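Local atomic coordinates of histone-lysine N-methyltransferase, H3 lysine-9 specific SUVH6 (Arabidopsis thaliana, PDB entry 6A5K), a protein that probably transfers methyl groups from S-adenosylmethionine to histone H3, with the H3K9 specificity its name records, through its SET domain, and probably recognises methylated DNA through its SRA domain. Residues 63-67 with 98-102; 106-111 with 159-163. The protein carries 1 engineered substitution. All coordinates share one frame; numbering follows the deposited sequence.

Contact 1. Residues 63-67 with 98-102; sequences VHILG and DYMKY
Met100, present as selenomethionine, lays its side chain over the loop 63-67, running antiparallel past His64 and crossing Leu66 at about a right angle. Its CG sits between the backbone N and the carbonyl carbon (chi1 81°), and from there the extended chain reaches Leu66, where CE presses on Leu66 CB at 3.5 Å, a tight fit for two carbons. Nearer the strand, Met100 CB packs on His64 CB at 3.6 Å. A long unbranched side chain suits this place, since it can follow the loop across several residues. Leu66 also sends CD2 against CE2 of the Tyr102 ring, 4.0 Å away.

The polar end of the contact belongs to His64. With CG anti to its carbonyl carbon, the imidazole extends toward Asp98, and His64 NE2 donates to Asp98 OD1 at 2.8 Å. The acceptor lies almost in the ring plane and is met on its syn side, but from 30° out of the carboxylate plane, the two planes being 62° apart. Tyr99 O rests 3.0 Å above one ring face, near the rim, at a poor angle for a hydrogen bond from His64 NE2. Asp98 is itself steadied: OD1 takes a weak bond from Tyr99 N, and OD2 accepts from Lys91 N. The negative carboxylate would be expected to favour a protonated imidazole.

On the loop side, Arg172 NH1 binds the carbonyls of Ile65 and Gly67. The whole is a His-carboxylate hydrogen bond beside an apolar patch, fastening an irregular loop to a strand of the SRA-domain sheet.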
ATOM      1  N   VAL A  63     -23.204  -5.885  13.871  1.00 41.79           N
ATOM      2  CA  VAL A  63     -23.770  -4.553  14.093  1.00 39.92           C
ATOM      3  C   VAL A  63     -23.619  -3.614  12.898  1.00 35.20           C
ATOM      4  O   VAL A  63     -22.653  -3.700  12.141  1.00 37.29           O
ATOM      5  CB  VAL A  63     -23.139  -3.857  15.323  1.00 40.11           C
ATOM      6  CG1 VAL A  63     -23.391  -4.665  16.598  1.00 44.81           C
ATOM      7  CG2 VAL A  63     -21.654  -3.633  15.114  1.00 37.50           C
ATOM      8  N   HIS A  64     -24.592  -2.717  12.745  1.00 31.13           N
ATOM      9  CA  HIS A  64     -24.523  -1.628  11.771  1.00 28.73           C
ATOM     10  C   HIS A  64     -24.065  -0.359  12.475  1.00 30.07           C
ATOM     11  O   HIS A  64     -24.415  -0.128  13.633  1.00 36.74           O
ATOM     12  CB  HIS A  64     -25.884  -1.390  11.103  1.00 30.13           C
ATOM     13  CG  HIS A  64     -26.143  -2.263   9.914  1.00 30.77           C
ATOM     14  ND1 HIS A  64     -26.598  -3.556  10.022  1.00 34.18           N
ATOM     15  CD2 HIS A  64     -26.020  -2.013   8.585  1.00 32.78           C
ATOM     16  CE1 HIS A  64     -26.739  -4.075   8.810  1.00 39.35           C
ATOM     17  NE2 HIS A  64     -26.395  -3.157   7.926  1.00 35.07           N
ATOM     18  N   ILE A  65     -23.287   0.460  11.777  1.00 23.67           N
ATOM     19  CA  ILE A  65     -22.797   1.721  12.328  1.00 25.35           C
ATOM     20  C   ILE A  65     -23.290   2.932  11.531  1.00 26.61           C
ATOM     21  O   ILE A  65     -23.174   2.960  10.306  1.00 24.30           O
ATOM     22  CB  ILE A  65     -21.254   1.749  12.357  1.00 25.34           C
ATOM     23  CG1 ILE A  65     -20.717   0.591  13.204  1.00 30.79           C
ATOM     24  CG2 ILE A  65     -20.753   3.086  12.890  1.00 21.87           C
ATOM     25  CD1 ILE A  65     -19.222   0.412  13.120  1.00 26.64           C
ATOM     26  N   LEU A  66     -23.826   3.933  12.225  1.00 24.69           N
ATOM     27  CA  LEU A  66     -24.181   5.194  11.580  1.00 29.12           C
ATOM     28  C   LEU A  66     -23.079   6.229  11.779  1.00 29.99           C
ATOM     29  O   LEU A  66     -22.727   6.560  12.912  1.00 31.83           O
ATOM     30  CB  LEU A  66     -25.508   5.727  12.121  1.00 32.30           C
ATOM     31  CG  LEU A  66     -26.240   6.778  11.277  1.00 34.33           C
ATOM     32  CD1 LEU A  66     -26.546   6.252   9.881  1.00 28.53           C
ATOM     33  CD2 LEU A  66     -27.523   7.222  11.977  1.00 37.30           C
ATOM     34  N   GLY A  67     -22.532   6.733  10.675  1.00 24.03           N
ATOM     35  CA  GLY A  67     -21.508   7.758  10.734  1.00 24.61           C
ATOM     36  C   GLY A  67     -20.095   7.206  10.637  1.00 26.85           C
ATOM     37  O   GLY A  67     -19.846   6.244   9.906  1.00 23.38           O
ATOM     38  N   ASP A  98     -26.550   0.004   1.956  1.00 19.37           N
ATOM     39  CA  ASP A  98     -26.658  -0.620   3.262  1.00 19.76           C
ATOM     40  C   ASP A  98     -27.393   0.334   4.195  1.00 21.99           C
ATOM     41  O   ASP A  98     -27.202   1.570   4.131  1.00 19.61           O
ATOM     42  CB  ASP A  98     -25.279  -0.968   3.827  1.00 19.46           C
ATOM     43  CG  ASP A  98     -25.347  -1.994   4.954  1.00 23.51           C
ATOM     44  OD1 ASP A  98     -26.423  -2.589   5.162  1.00 27.82           O
ATOM     45  OD2 ASP A  98     -24.312  -2.225   5.616  1.00 21.89           O
ATOM     46  N   TYR A  99     -28.201  -0.253   5.073  1.00 20.23           N
ATOM     47  CA  TYR A  99     -29.077   0.516   5.941  1.00 21.76           C
ATOM     48  C   TYR A  99     -29.327  -0.164   7.282  1.00 24.85           C
ATOM     49  O   TYR A  99     -28.973  -1.329   7.488  1.00 23.05           O
ATOM     50  CB  TYR A  99     -30.409   0.784   5.240  1.00 22.63           C
ATOM     51  CG  TYR A  99     -31.155  -0.449   4.781  1.00 27.83           C
ATOM     52  CD1 TYR A  99     -30.945  -0.977   3.511  1.00 29.11           C
ATOM     53  CD2 TYR A  99     -32.085  -1.075   5.606  1.00 29.67           C
ATOM     54  CE1 TYR A  99     -31.628  -2.099   3.082  1.00 31.03           C
ATOM     55  CE2 TYR A  99     -32.770  -2.198   5.183  1.00 33.66           C
ATOM     56  CZ  TYR A  99     -32.538  -2.703   3.919  1.00 37.80           C
ATOM     57  OH  TYR A  99     -33.217  -3.819   3.487  1.00 45.11           O
HETATM   58  N   MSE A 100     -29.934   0.577   8.199  1.00 25.29           N
HETATM   59  CA  MSE A 100     -30.176   0.059   9.535  1.00 29.72           C
HETATM   60  C   MSE A 100     -31.449   0.655  10.107  1.00 29.47           C
HETATM   61  O   MSE A 100     -31.920   1.700   9.652  1.00 24.45           O
HETATM   62  CB  MSE A 100     -28.984   0.352  10.455  1.00 31.23           C
HETATM   63  CG  MSE A 100     -28.956   1.755  11.039  1.00 28.33           C
HETATM   64 SE   MSE A 100     -27.366   2.118  12.153  0.98 35.48          SE
HETATM   65  CE  MSE A 100     -28.097   3.636  13.135  1.00 79.49           C
ATOM     66  N   LYS A 101     -32.004  -0.029  11.099  1.00 30.31           N
ATOM     67  CA  LYS A 101     -33.177   0.442  11.817  1.00 34.09           C
ATOM     68  C   LYS A 101     -32.873   1.790  12.467  1.00 34.24           C
ATOM     69  O   LYS A 101     -31.796   1.988  13.025  1.00 27.33           O
ATOM     70  CB  LYS A 101     -33.592  -0.600  12.860  1.00 31.65           C
ATOM     71  CG  LYS A 101     -34.948  -0.400  13.482  1.00 39.85           C
ATOM     72  CD  LYS A 101     -35.335  -1.605  14.337  1.00 45.24           C
ATOM     73  CE  LYS A 101     -36.836  -1.623  14.612  1.00 51.91           C
ATOM     74  NZ  LYS A 101     -37.321  -2.964  15.050  1.00 54.82           N
ATOM     75  N   TYR A 102     -33.809   2.727  12.365  1.00 32.22           N
ATOM     76  CA  TYR A 102     -33.642   4.040  12.979  1.00 28.12           C
ATOM     77  C   TYR A 102     -34.988   4.543  13.461  1.00 30.30           C
ATOM     78  O   TYR A 102     -35.807   4.985  12.658  1.00 29.49           O
ATOM     79  CB  TYR A 102     -33.030   5.037  11.995  1.00 33.22           C
ATOM     80  CG  TYR A 102     -32.697   6.377  12.613  1.00 36.11           C
ATOM     81  CD1 TYR A 102     -33.649   7.379  12.716  1.00 44.38           C
ATOM     82  CD2 TYR A 102     -31.423   6.639  13.084  1.00 44.75           C
ATOM     83  CE1 TYR A 102     -33.341   8.601  13.282  1.00 50.48           C
ATOM     84  CE2 TYR A 102     -31.105   7.857  13.642  1.00 46.96           C
ATOM     85  CZ  TYR A 102     -32.063   8.832  13.744  1.00 48.06           C
ATOM     86  OH  TYR A 102     -31.738  10.041  14.310  1.00 53.12           O
TER

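Contact 2. Residues 106-111 with 159-163; sequences KVATSI and LALAT
Thr163 turns two of its side-chain atoms to different tasks on the face of helix 159-163 that meets strand 106-111. Its CG2 stands anti to the backbone N and meets Val107 CG1 at 3.9 Å, the two side chains crossing at about a right angle. OG1, beside the backbone N (chi1 -55°), turns back to its own helix, where it donates to Leu159 O at 2.8 Å. That carbonyl also accepts from Thr163 N, the two donors arriving from opposite faces of its plane. Threonine suits the place because it offers a methyl to the strand and a hydroxyl to the helix; a water, bonded to OG1, bridges to Lys106 N.

Leu161 starts out pointing away from the strand, but with CG anti to the backbone N its CD1 comes back to Ala108 CB at 3.6 Å and to Ile111 CG2 at 4.2 Å. Phe215 lies against this leucine too. Small residues let the backbones close in: Ala160 CA donates a C-H...O contact to Lys106 O at 3.5 Å, while Ala160 O receives Val107 CA and a weak hydrogen bond from Ala108 N, which also bonds Ser164 OG.

The axes of the two segments approach to 5.5 Å with their directions 95° apart, so the helix runs across the strand and not along it. Close helix-on-strand packing through small residues sets helix 156-167 across a strand of the curved SRA-domain sheet, a fold of the PUA clan.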
ATOM      1  N   LYS A 106     -36.028   3.103   8.738  1.00 28.12           N
ATOM      2  CA  LYS A 106     -34.693   2.647   8.396  1.00 29.57           C
ATOM      3  C   LYS A 106     -34.021   3.749   7.604  1.00 24.75           C
ATOM      4  O   LYS A 106     -34.666   4.407   6.789  1.00 24.74           O
ATOM      5  CB  LYS A 106     -34.737   1.343   7.596  1.00 34.08           C
ATOM      6  CG  LYS A 106     -35.239   0.150   8.396  1.00 38.75           C
ATOM      7  CD  LYS A 106     -35.679  -0.986   7.488  1.00 45.46           C
ATOM      8  CE  LYS A 106     -36.128  -2.199   8.301  1.00 50.07           C
ATOM      9  NZ  LYS A 106     -36.740  -3.256   7.447  1.00 49.60           N
ATOM     10  N   VAL A 107     -32.739   3.974   7.870  1.00 23.15           N
ATOM     11  CA  VAL A 107     -31.979   4.961   7.124  1.00 23.39           C
ATOM     12  C   VAL A 107     -30.747   4.288   6.558  1.00 22.20           C
ATOM     13  O   VAL A 107     -30.263   3.303   7.118  1.00 20.72           O
ATOM     14  CB  VAL A 107     -31.557   6.164   7.993  1.00 22.01           C
ATOM     15  CG1 VAL A 107     -32.786   6.908   8.511  1.00 23.34           C
ATOM     16  CG2 VAL A 107     -30.647   5.717   9.141  1.00 21.88           C
ATOM     17  N   ALA A 108     -30.251   4.806   5.441  1.00 19.90           N
ATOM     18  CA  ALA A 108     -29.036   4.264   4.848  1.00 18.83           C
ATOM     19  C   ALA A 108     -27.840   4.501   5.756  1.00 19.95           C
ATOM     20  O   ALA A 108     -27.730   5.549   6.394  1.00 20.33           O
ATOM     21  CB  ALA A 108     -28.784   4.878   3.487  1.00 19.71           C
ATOM     22  N   THR A 109     -26.936   3.530   5.801  1.00 17.70           N
ATOM     23  CA  THR A 109     -25.692   3.696   6.529  1.00 17.11           C
ATOM     24  C   THR A 109     -24.550   3.924   5.551  1.00 16.08           C
ATOM     25  O   THR A 109     -23.608   4.668   5.839  1.00 17.23           O
ATOM     26  CB  THR A 109     -25.374   2.476   7.390  1.00 23.98           C
ATOM     27  OG1 THR A 109     -25.444   1.301   6.572  1.00 21.44           O
ATOM     28  CG2 THR A 109     -26.376   2.362   8.547  1.00 23.54           C
ATOM     29  N   SER A 110     -24.623   3.273   4.394  1.00 15.87           N
ATOM     30  CA  SER A 110     -23.516   3.404   3.446  1.00 15.06           C
ATOM     31  C   SER A 110     -23.933   3.055   2.032  1.00 15.17           C
ATOM     32  O   SER A 110     -24.839   2.261   1.837  1.00 15.76           O
ATOM     33  CB  SER A 110     -22.339   2.519   3.869  1.00 21.36           C
ATOM     34  OG  SER A 110     -22.721   1.157   3.859  1.00 22.06           O
ATOM     35  N   ILE A 111     -23.286   3.665   1.045  1.00 14.74           N
ATOM     36  CA  ILE A 111     -23.524   3.299  -0.342  1.00 14.93           C
ATOM     37  C   ILE A 111     -22.209   3.100  -1.085  1.00 14.40           C
ATOM     38  O   ILE A 111     -21.212   3.763  -0.796  1.00 13.89           O
ATOM     39  CB  ILE A 111     -24.370   4.360  -1.099  1.00 15.34           C
ATOM     40  CG1 ILE A 111     -23.647   5.709  -1.148  1.00 19.61           C
ATOM     41  CG2 ILE A 111     -25.752   4.497  -0.464  1.00 16.02           C
ATOM     42  CD1 ILE A 111     -24.425   6.803  -1.896  1.00 19.71           C
ATOM     43  N   LEU A 159     -35.753   3.002  -0.210  1.00 21.57           N
ATOM     44  CA  LEU A 159     -36.600   3.622   0.806  1.00 23.39           C
ATOM     45  C   LEU A 159     -35.767   4.145   1.970  1.00 21.07           C
ATOM     46  O   LEU A 159     -36.053   5.206   2.518  1.00 24.08           O
ATOM     47  CB  LEU A 159     -37.653   2.628   1.317  1.00 27.89           C
ATOM     48  CG  LEU A 159     -38.616   3.141   2.394  1.00 27.83           C
ATOM     49  CD1 LEU A 159     -39.419   4.327   1.877  1.00 28.83           C
ATOM     50  CD2 LEU A 159     -39.547   2.038   2.861  1.00 25.94           C
ATOM     51  N   ALA A 160     -34.731   3.399   2.347  1.00 20.12           N
ATOM     52  CA  ALA A 160     -33.865   3.820   3.443  1.00 19.23           C
ATOM     53  C   ALA A 160     -33.117   5.099   3.080  1.00 19.01           C
ATOM     54  O   ALA A 160     -32.989   6.017   3.898  1.00 18.60           O
ATOM     55  CB  ALA A 160     -32.882   2.719   3.800  1.00 18.99           C
ATOM     56  N   LEU A 161     -32.614   5.145   1.850  1.00 16.65           N
ATOM     57  CA  LEU A 161     -31.884   6.314   1.376  1.00 21.84           C
ATOM     58  C   LEU A 161     -32.825   7.517   1.320  1.00 22.41           C
ATOM     59  O   LEU A 161     -32.438   8.635   1.667  1.00 20.10           O
ATOM     60  CB  LEU A 161     -31.260   6.032   0.007  1.00 26.88           C
ATOM     61  CG  LEU A 161     -30.056   6.844  -0.478  1.00 26.25           C
ATOM     62  CD1 LEU A 161     -28.977   6.990   0.597  1.00 19.07           C
ATOM     63  CD2 LEU A 161     -29.479   6.205  -1.742  1.00 22.99           C
ATOM     64  N   ALA A 162     -34.067   7.277   0.898  1.00 20.22           N
ATOM     65  CA  ALA A 162     -35.077   8.331   0.886  1.00 22.40           C
ATOM     66  C   ALA A 162     -35.362   8.841   2.301  1.00 25.74           C
ATOM     67  O   ALA A 162     -35.519  10.041   2.519  1.00 23.81           O
ATOM     68  CB  ALA A 162     -36.354   7.831   0.234  1.00 26.02           C
ATOM     69  N   THR A 163     -35.413   7.926   3.263  1.00 22.95           N
ATOM     70  CA  THR A 163     -35.667   8.285   4.655  1.00 21.66           C
ATOM     71  C   THR A 163     -34.505   9.077   5.253  1.00 20.17           C
ATOM     72  O   THR A 163     -34.700   9.938   6.124  1.00 21.91           O
ATOM     73  CB  THR A 163     -35.937   7.023   5.500  1.00 28.19           C
ATOM     74  OG1 THR A 163     -37.014   6.285   4.909  1.00 27.07           O
ATOM     75  CG2 THR A 163     -36.297   7.380   6.944  1.00 26.29           C
TER
HETATM   76  O   HOH W   1     -38.114   4.004   6.739  1.00 34.12           O

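In the fold
From the N terminus, the chain leaves helix 44-54 and enters the loop holding 63-67; contact 1 then closes a 30-residue excursion, including helix 81-87, when strand 97-102 arrives. The chain turns straight into strand 105-113, and contact 2 closes a longer excursion when helix 156-167 returns to it. The two are therefore in series, neither nested nor crossed. Strands 97-102 and 105-113 are antiparallel neighbours, and Asp98 bonds both Thr109 and Ser110 at a classic beta bulge. Tyr99 CB packs on Ala160 CB. Together the contacts tie a loop and a helix to adjoining strands of the SRA-domain sheet, well away from the S-adenosylmethionine pocket and zinc sites.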